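Local coordinates for protein DNA polymerase III subunit beta (Pseudomonas aeruginosa, PDB 4TSZ) that confers DNA tethering and processivity on DNA polymerases and other proteins, at residues Val259-Gln263 against Leu330-Glu336; Gln264-Ala268 against Glu306-Val310; Ser345-Leu350 against Tyr361-Pro365. All coordinates share one frame; numbering follows the deposited sequence. Where two conformers were deposited one is given.

Contact 1. Residues Val259-Gln263 against Leu330-Glu336; sequences VGDRQ and LGVIGTE
R262 and E336 bring the two backbones closest, their CA atoms 5.6 Å apart, where strand 256-261 gives way to helix 262-273 and the other segment leads into strand 337-342. R262 N donates to E336 O over 2.9 Å, with an N-H...O angle of 161° showing a fairly straight bond. The R262 side chain carries most of the remaining contact. CG stands anti to the backbone N (chi1 -167°), which starts the chain along the loop, and bends at chi2 and chi3 then carry NH1 to the L330 carbonyl. R262 NH1 reaches L330 O at 2.8 Å, coming from above the carbonyl plane at a less straight N-H...O angle of 144°. The aliphatic part packs on the same loop: R262 CD lies 3.3 Å from I333 O and 3.9 Å from I333 CB, while R262 CG meets L330 CD2 at 4.0 Å, the two chains running alongside one another in opposite senses. L330 O also receives a weak bond from I333 N, so two donors converge on it. D261 turns its polar end to its own helix, D261 OD2 accepting from Q264 N. The arrangement is thus an aspartate N-cap at a strand-to-helix junction, with the first helical residue tying the start of helix 262-273 to L330 of helix 323-330 within the C-terminal domain.

Contact 2. Residues Gln264-Ala268 against Glu306-Val310; sequences QLREA and EEVQV
Apolar contacts between L265, A268 and V308 make up the centre of this helix-on-strand packing. The short segment axes of helix 264-268 and strand 306-309 run antiparallel, 175° apart in direction, with a closest approach of 9.3 Å. That spacing is bridged by side chains, and no hydrogen bond crosses it. V308 presents its two methyls to different helix residues: CG1 is anti to the backbone N (chi1 -177°) and meets L265 CD2 at 3.9 Å, while V308 CG2 touches A268 CB at 3.5 Å. The leucine and valine side chains run at a slant to each other. L265 CD2 also has a longer contact with V310 CG1, at 4.4 Å, and the edge is completed by Q264 CB, 4.2 Å from V308 CG1.

A second kind of contact sets a carboxylate against aliphatic carbon. E306 extends beyond CG and lays its acid group against A268, with E306 OE1 3.4 Å from A268 CB and E306 OE2 3.5 Å from A268 CA. These are van der Waals approaches. The charge itself is met by a salt bridge from E306 OE1 to R271, one turn further along the helix, which would be expected to favour the ionised acid in this buried place.

The strand's alternation separates two roles: E306 and V308 direct their CB atoms toward the helix, whereas E307 points away and forms a salt bridge with R104 of the second subunit. E306 pairs through its backbone with I294 on strand 291-297 and joins an antiparallel ladder with a strand of that second subunit. Helix 262-273 therefore covers one face of a sheet that continues across the dimer interface, with L265 also reaching L292, L330 of helix 323-330 and F340 of strand 337-342.

Contact 3. Residues Ser345-Leu350 against Tyr361-Pro365; sequences SNSSAL and YVVMP
A349 and V363 form an antiparallel hydrogen-bonded pair, fixed by A349 N to V363 O at 2.9 Å and V363 N to A349 O at 3.0 Å. N-H...O angles of 165° and 160° confirm two nearly straight bonds. L350 with V362 follows as a non-hydrogen-bonded pair, and CA-H...O contacts fill in beside the ladder: V362 CA lies 3.3 Å from A349 O, and L350 CA lies 3.4 Å from Y361 O. On that pair's face, L350 CD1 meets V362 CG2 at 4.1 Å as the two side chains slant across each other.

Past the ladder P365 continues the contact, its CG meeting the loop. P365 CG is 3.4 Å from S345 O and also 3.4 Å from S347 O, so the ring packs against two backbone carbonyls. M364 bends at chi2 and chi3, bringing its CE within 4.0 Å of N346 O. Behind the loop, D344 accepts from N346 N and is hydrogen-bonded to S347 OG, consistent with a fixed turn.

The bound peptide lies against this end: P365 makes backbone hydrogen bonds with it, and V362 packs on an apolar side chain. On the other face A349 and V363 rest on F321 of strand 317-322, V363 also on Y325 and V329 of helix 323-330. The hairpin 349-353/359-363 is flanked by strand 337-342 and, through V362 and L178, by strand 177-184.

In the fold
All three contacts lie in the C-terminal domain, on the same side of the chain's centre. Contacts 1 and 2 share helix 262-273; their centres are 11 Å apart and they touch, L330 CD1 packing 3.7 Å from R266 N. In sequence, both segments of contact 2 fall between those of contact 1, and contact 3 follows. Contact 3 is centred about 17 Å from contact 1, joined to it by Y361 against V332 and I333, and both reach the eight-stranded sheet containing strands 256-261 and 359-363. Contacts 2 and 3 do not touch, their nearest atoms about 10 Å apart. The C-terminal domain thus contributes to a subunit interface near contact 2 and to the peptide site at contact 3.

Contact 1. Residues Val259-Gln263 against Leu330-Glu336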
loop_
_atom_site.group_PDB
_atom_site.type_symbol
_atom_site.label_atom_id
_atom_site.label_comp_id
_atom_site.label_asym_id
_atom_site.label_seq_id
_atom_site.Cartn_x
_atom_site.Cartn_y
_atom_site.Cartn_z
ATOM N N VAL E 259 -17.213 -26.526 19.501
ATOM C CA VAL E 259 -16.688 -26.831 18.177
ATOM C C VAL E 259 -17.528 -25.996 17.212
ATOM O O VAL E 259 -18.756 -26.130 17.176
ATOM C CB VAL E 259 -16.671 -28.336 17.804
ATOM C CG1 VAL E 259 -16.089 -28.540 16.405
ATOM C CG2 VAL E 259 -15.893 -29.158 18.833
ATOM N N GLY E 260 -16.861 -25.106 16.497
ATOM C CA GLY E 260 -17.515 -24.229 15.539
ATOM C C GLY E 260 -16.782 -24.175 14.221
ATOM O O GLY E 260 -15.646 -24.648 14.106
ATOM N N ASP E 261 -17.450 -23.611 13.215
ATOM C CA ASP E 261 -16.877 -23.422 11.893
ATOM C C ASP E 261 -16.018 -22.162 11.953
ATOM O O ASP E 261 -16.519 -21.094 12.321
ATOM C CB ASP E 261 -17.991 -23.292 10.831
ATOM C CG ASP E 261 -17.447 -23.216 9.416
ATOM O OD1 ASP E 261 -17.187 -24.273 8.828
ATOM O OD2 ASP E 261 -17.242 -22.097 8.919
ATOM N N ARG E 262 -14.719 -22.289 11.616
ATOM C CA ARG E 262 -13.759 -21.180 11.635
ATOM C C ARG E 262 -14.239 -19.986 10.788
ATOM O O ARG E 262 -14.235 -18.862 11.282
ATOM C CB ARG E 262 -12.371 -21.648 11.178
ATOM C CG ARG E 262 -11.263 -20.637 11.472
ATOM C CD ARG E 262 -10.152 -20.707 10.444
ATOM N NE ARG E 262 -10.566 -20.189 9.134
ATOM C CZ ARG E 262 -10.486 -18.913 8.770
ATOM N NH1 ARG E 262 -10.024 -18.002 9.616
ATOM N NH2 ARG E 262 -10.872 -18.537 7.558
ATOM N N GLN E 263 -14.680 -20.238 9.544
ATOM C CA GLN E 263 -15.178 -19.200 8.637
ATOM C C GLN E 263 -16.430 -18.500 9.151
ATOM O O GLN E 263 -16.478 -17.277 9.119
ATOM C CB GLN E 263 -15.441 -19.761 7.240
ATOM C CG GLN E 263 -14.251 -19.648 6.299
ATOM C CD GLN E 263 -14.597 -19.961 4.867
ATOM O OE1 GLN E 263 -13.880 -20.675 4.189
ATOM N NE2 GLN E 263 -15.670 -19.373 4.347
ATOM N N LEU E 330 -8.350 -16.744 14.973
ATOM C CA LEU E 330 -9.031 -17.391 13.857
ATOM C C LEU E 330 -8.244 -17.302 12.551
ATOM O O LEU E 330 -8.256 -18.261 11.779
ATOM C CB LEU E 330 -10.478 -16.885 13.698
ATOM C CG LEU E 330 -11.444 -17.228 14.841
ATOM C CD1 LEU E 330 -12.733 -16.514 14.671
ATOM C CD2 LEU E 330 -11.674 -18.738 14.970
ATOM N N GLY E 331 -7.511 -16.194 12.374
ATOM C CA GLY E 331 -6.666 -15.928 11.215
ATOM C C GLY E 331 -5.489 -16.874 11.063
ATOM O O GLY E 331 -4.923 -16.966 9.977
ATOM N N VAL E 332 -5.104 -17.580 12.143
ATOM C CA VAL E 332 -4.002 -18.552 12.127
ATOM C C VAL E 332 -4.451 -20.031 12.239
ATOM O O VAL E 332 -3.625 -20.927 12.091
ATOM C CB VAL E 332 -2.819 -18.190 13.071
ATOM C CG1 VAL E 332 -2.196 -16.844 12.690
ATOM C CG2 VAL E 332 -3.242 -18.207 14.538
ATOM N N ILE E 333 -5.750 -20.287 12.494
ATOM C CA ILE E 333 -6.286 -21.653 12.559
ATOM C C ILE E 333 -6.364 -22.194 11.104
ATOM O O ILE E 333 -7.026 -21.593 10.261
ATOM C CB ILE E 333 -7.665 -21.687 13.304
ATOM C CG1 ILE E 333 -7.561 -21.248 14.801
ATOM C CG2 ILE E 333 -8.429 -23.041 13.111
ATOM C CD1 ILE E 333 -6.848 -22.234 15.806
ATOM N N GLY E 334 -5.662 -23.293 10.834
ATOM C CA GLY E 334 -5.582 -23.899 9.505
ATOM C C GLY E 334 -6.654 -24.913 9.161
ATOM O O GLY E 334 -6.817 -25.274 7.987
ATOM N N THR E 335 -7.399 -25.374 10.178
ATOM C CA THR E 335 -8.503 -26.313 9.994
ATOM C C THR E 335 -9.832 -25.564 9.809
ATOM O O THR E 335 -10.007 -24.423 10.266
ATOM C CB THR E 335 -8.575 -27.331 11.146
ATOM O OG1 THR E 335 -8.704 -26.630 12.382
ATOM C CG2 THR E 335 -7.368 -28.257 11.187
ATOM N N GLU E 336 -10.750 -26.223 9.129
ATOM C CA GLU E 336 -12.116 -25.790 8.831
ATOM C C GLU E 336 -12.917 -25.578 10.126
ATOM O O GLU E 336 -13.723 -24.648 10.213
ATOM C CB GLU E 336 -12.768 -26.888 8.015
ATOM C CG GLU E 336 -13.995 -26.459 7.265
ATOM C CD GLU E 336 -14.352 -27.540 6.283
ATOM O OE1 GLU E 336 -13.812 -27.505 5.156
ATOM O OE2 GLU E 336 -15.128 -28.449 6.655
#

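Contact 2. Residues Gln264-Ala268 against Glu306-Val310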
loop_
_atom_site.group_PDB
_atom_site.type_symbol
_atom_site.label_atom_id
_atom_site.label_comp_id
_atom_site.label_asym_id
_atom_site.label_seq_id
_atom_site.Cartn_x
_atom_site.Cartn_y
_atom_site.Cartn_z
ATOM N N GLN E 264 -17.420 -19.266 9.644
ATOM C CA GLN E 264 -18.666 -18.711 10.184
ATOM C C GLN E 264 -18.385 -17.808 11.384
ATOM O O GLN E 264 -18.951 -16.723 11.471
ATOM C CB GLN E 264 -19.634 -19.827 10.595
ATOM C CG GLN E 264 -20.346 -20.509 9.437
ATOM C CD GLN E 264 -21.504 -21.326 9.951
ATOM O OE1 GLN E 264 -21.334 -22.377 10.569
ATOM N NE2 GLN E 264 -22.712 -20.829 9.753
ATOM N N LEU E 265 -17.497 -18.252 12.294
ATOM C CA LEU E 265 -17.122 -17.478 13.472
ATOM C C LEU E 265 -16.357 -16.229 13.087
ATOM O O LEU E 265 -16.659 -15.161 13.604
ATOM C CB LEU E 265 -16.349 -18.327 14.498
ATOM C CG LEU E 265 -17.172 -19.416 15.214
ATOM C CD1 LEU E 265 -16.270 -20.430 15.896
ATOM C CD2 LEU E 265 -18.154 -18.811 16.220
ATOM N N ARG E 266 -15.397 -16.353 12.147
ATOM C CA ARG E 266 -14.612 -15.227 11.664
ATOM C C ARG E 266 -15.497 -14.164 11.013
ATOM O O ARG E 266 -15.322 -12.982 11.311
ATOM C CB ARG E 266 -13.467 -15.664 10.727
ATOM C CG ARG E 266 -12.505 -14.501 10.414
ATOM C CD ARG E 266 -11.982 -14.467 8.989
ATOM N NE ARG E 266 -13.012 -14.380 7.940
ATOM C CZ ARG E 266 -13.541 -13.246 7.474
ATOM N NH1 ARG E 266 -13.197 -12.078 8.002
ATOM N NH2 ARG E 266 -14.439 -13.277 6.499
ATOM N N GLU E 267 -16.466 -14.590 10.174
ATOM C CA GLU E 267 -17.397 -13.692 9.472
ATOM C C GLU E 267 -18.314 -12.944 10.432
ATOM O O GLU E 267 -18.487 -11.726 10.291
ATOM C CB GLU E 267 -18.211 -14.445 8.411
ATOM C CG GLU E 267 -17.402 -14.789 7.173
ATOM C CD GLU E 267 -17.828 -16.036 6.415
ATOM O OE1 GLU E 267 -17.094 -16.438 5.483
ATOM O OE2 GLU E 267 -18.878 -16.627 6.758
ATOM N N ALA E 268 -18.869 -13.667 11.427
ATOM C CA ALA E 268 -19.744 -13.097 12.455
ATOM C C ALA E 268 -18.982 -12.137 13.365
ATOM O O ALA E 268 -19.517 -11.077 13.699
ATOM C CB ALA E 268 -20.375 -14.206 13.277
ATOM N N GLU E 306 -25.536 -11.098 16.252
ATOM C CA GLU E 306 -25.477 -12.274 15.398
ATOM C C GLU E 306 -25.565 -13.562 16.202
ATOM O O GLU E 306 -25.139 -13.613 17.354
ATOM C CB GLU E 306 -24.234 -12.261 14.493
ATOM C CG GLU E 306 -24.534 -12.944 13.168
ATOM C CD GLU E 306 -23.489 -12.840 12.079
ATOM O OE1 GLU E 306 -23.248 -13.866 11.402
ATOM O OE2 GLU E 306 -22.939 -11.734 11.876
ATOM N N GLU E 307 -26.145 -14.591 15.589
ATOM C CA GLU E 307 -26.299 -15.909 16.183
ATOM C C GLU E 307 -25.572 -16.900 15.286
ATOM O O GLU E 307 -25.787 -16.907 14.068
ATOM C CB GLU E 307 -27.781 -16.281 16.317
ATOM C CG GLU E 307 -28.542 -15.453 17.336
ATOM C CD GLU E 307 -29.956 -15.928 17.620
ATOM O OE1 GLU E 307 -30.663 -16.330 16.667
ATOM O OE2 GLU E 307 -30.366 -15.875 18.801
ATOM N N VAL E 308 -24.664 -17.690 15.883
ATOM C CA VAL E 308 -23.873 -18.697 15.174
ATOM C C VAL E 308 -24.151 -20.076 15.771
ATOM O O VAL E 308 -24.058 -20.251 16.992
ATOM C CB VAL E 308 -22.351 -18.373 15.165
ATOM C CG1 VAL E 308 -21.568 -19.400 14.349
ATOM C CG2 VAL E 308 -22.087 -16.964 14.645
ATOM N N GLN E 309 -24.471 -21.048 14.910
ATOM C CA GLN E 309 -24.687 -22.429 15.335
ATOM C C GLN E 309 -23.328 -23.049 15.634
ATOM O O GLN E 309 -22.394 -22.903 14.846
ATOM C CB GLN E 309 -25.444 -23.238 14.271
ATOM C CG GLN E 309 -26.951 -23.058 14.330
ATOM C CD GLN E 309 -27.641 -23.938 13.325
ATOM O OE1 GLN E 309 -27.938 -23.523 12.201
ATOM N NE2 GLN E 309 -27.899 -25.183 13.702
ATOM N N VAL E 310 -23.195 -23.671 16.808
ATOM C CA VAL E 310 -21.952 -24.311 17.257
ATOM C C VAL E 310 -22.266 -25.704 17.823
ATOM O O VAL E 310 -23.411 -25.963 18.174
ATOM C CB VAL E 310 -21.175 -23.446 18.300
ATOM C CG1 VAL E 310 -20.619 -22.158 17.682
ATOM C CG2 VAL E 310 -22.015 -23.144 19.545
#

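Contact 3. Residues Ser345-Leu350 against Tyr361-Pro365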
loop_
_atom_site.group_PDB
_atom_site.type_symbol
_atom_site.label_atom_id
_atom_site.label_comp_id
_atom_site.label_asym_id
_atom_site.label_seq_id
_atom_site.Cartn_x
_atom_site.Cartn_y
_atom_site.Cartn_z
ATOM N N SER E 345 -16.837 -16.747 33.150
ATOM C CA SER E 345 -16.744 -15.389 32.608
ATOM C C SER E 345 -15.451 -14.629 32.951
ATOM O O SER E 345 -15.107 -13.673 32.255
ATOM C CB SER E 345 -17.971 -14.573 33.002
ATOM O OG SER E 345 -17.985 -14.256 34.384
ATOM N N ASN E 346 -14.741 -15.051 34.011
ATOM C CA ASN E 346 -13.508 -14.405 34.467
ATOM C C ASN E 346 -12.243 -15.141 34.017
ATOM O O ASN E 346 -11.135 -14.656 34.253
ATOM C CB ASN E 346 -13.533 -14.247 35.993
ATOM C CG ASN E 346 -14.740 -13.505 36.521
ATOM O OD1 ASN E 346 -15.563 -14.054 37.261
ATOM N ND2 ASN E 346 -14.884 -12.246 36.144
ATOM N N SER E 347 -12.408 -16.296 33.356
ATOM C CA SER E 347 -11.297 -17.133 32.911
ATOM C C SER E 347 -11.074 -17.130 31.414
ATOM O O SER E 347 -12.000 -16.877 30.633
ATOM C CB SER E 347 -11.455 -18.559 33.429
ATOM O OG SER E 347 -11.636 -18.564 34.835
ATOM N N SER E 348 -9.817 -17.423 31.035
ATOM C CA SER E 348 -9.314 -17.489 29.661
ATOM C C SER E 348 -10.029 -18.494 28.762
ATOM O O SER E 348 -10.535 -19.510 29.250
ATOM C CB SER E 348 -7.832 -17.847 29.678
ATOM O OG SER E 348 -7.021 -16.693 29.568
ATOM N N ALA E 349 -10.009 -18.235 27.448
ATOM C CA ALA E 349 -10.518 -19.132 26.424
ATOM C C ALA E 349 -9.256 -19.842 25.921
ATOM O O ALA E 349 -8.205 -19.209 25.803
ATOM C CB ALA E 349 -11.135 -18.345 25.282
ATOM N N LEU E 350 -9.342 -21.147 25.690
ATOM C CA LEU E 350 -8.265 -21.939 25.110
ATOM C C LEU E 350 -8.740 -22.314 23.717
ATOM O O LEU E 350 -9.879 -22.763 23.550
ATOM C CB LEU E 350 -7.943 -23.184 25.948
ATOM C CG LEU E 350 -6.874 -24.175 25.405
ATOM C CD1 LEU E 350 -5.482 -23.519 25.240
ATOM C CD2 LEU E 350 -6.772 -25.409 26.303
ATOM N N TYR E 361 -3.869 -21.378 21.784
ATOM C CA TYR E 361 -4.096 -19.939 21.898
ATOM C C TYR E 361 -4.900 -19.641 23.130
ATOM O O TYR E 361 -5.927 -20.262 23.367
ATOM C CB TYR E 361 -4.780 -19.387 20.639
ATOM C CG TYR E 361 -4.013 -19.746 19.388
ATOM C CD1 TYR E 361 -2.928 -18.979 18.970
ATOM C CD2 TYR E 361 -4.310 -20.904 18.671
ATOM C CE1 TYR E 361 -2.164 -19.347 17.863
ATOM C CE2 TYR E 361 -3.555 -21.281 17.557
ATOM C CZ TYR E 361 -2.481 -20.497 17.156
ATOM O OH TYR E 361 -1.748 -20.840 16.045
ATOM N N VAL E 362 -4.410 -18.705 23.937
ATOM C CA VAL E 362 -5.044 -18.329 25.202
ATOM C C VAL E 362 -5.475 -16.868 25.122
ATOM O O VAL E 362 -4.672 -16.029 24.736
ATOM C CB VAL E 362 -4.083 -18.597 26.388
ATOM C CG1 VAL E 362 -4.758 -18.296 27.719
ATOM C CG2 VAL E 362 -3.562 -20.040 26.362
ATOM N N VAL E 363 -6.754 -16.573 25.423
ATOM C CA VAL E 363 -7.259 -15.205 25.391
ATOM C C VAL E 363 -7.936 -14.901 26.723
ATOM O O VAL E 363 -8.955 -15.518 27.034
ATOM C CB VAL E 363 -8.206 -14.898 24.181
ATOM C CG1 VAL E 363 -8.595 -13.417 24.156
ATOM C CG2 VAL E 363 -7.579 -15.291 22.848
ATOM N N MET E 364 -7.407 -13.928 27.486
ATOM C CA MET E 364 -8.044 -13.490 28.732
ATOM C C MET E 364 -9.313 -12.703 28.364
ATOM O O MET E 364 -9.295 -11.913 27.407
ATOM C CB MET E 364 -7.128 -12.585 29.582
ATOM C CG MET E 364 -6.160 -13.336 30.468
ATOM S SD MET E 364 -6.896 -14.603 31.568
ATOM C CE MET E 364 -7.565 -13.578 32.848
ATOM N N PRO E 365 -10.421 -12.904 29.102
ATOM C CA PRO E 365 -11.644 -12.150 28.788
ATOM C C PRO E 365 -11.608 -10.688 29.259
ATOM O O PRO E 365 -10.615 -10.218 29.821
ATOM C CB PRO E 365 -12.731 -12.953 29.520
ATOM C CG PRO E 365 -12.041 -13.527 30.690
ATOM C CD PRO E 365 -10.625 -13.805 30.255
#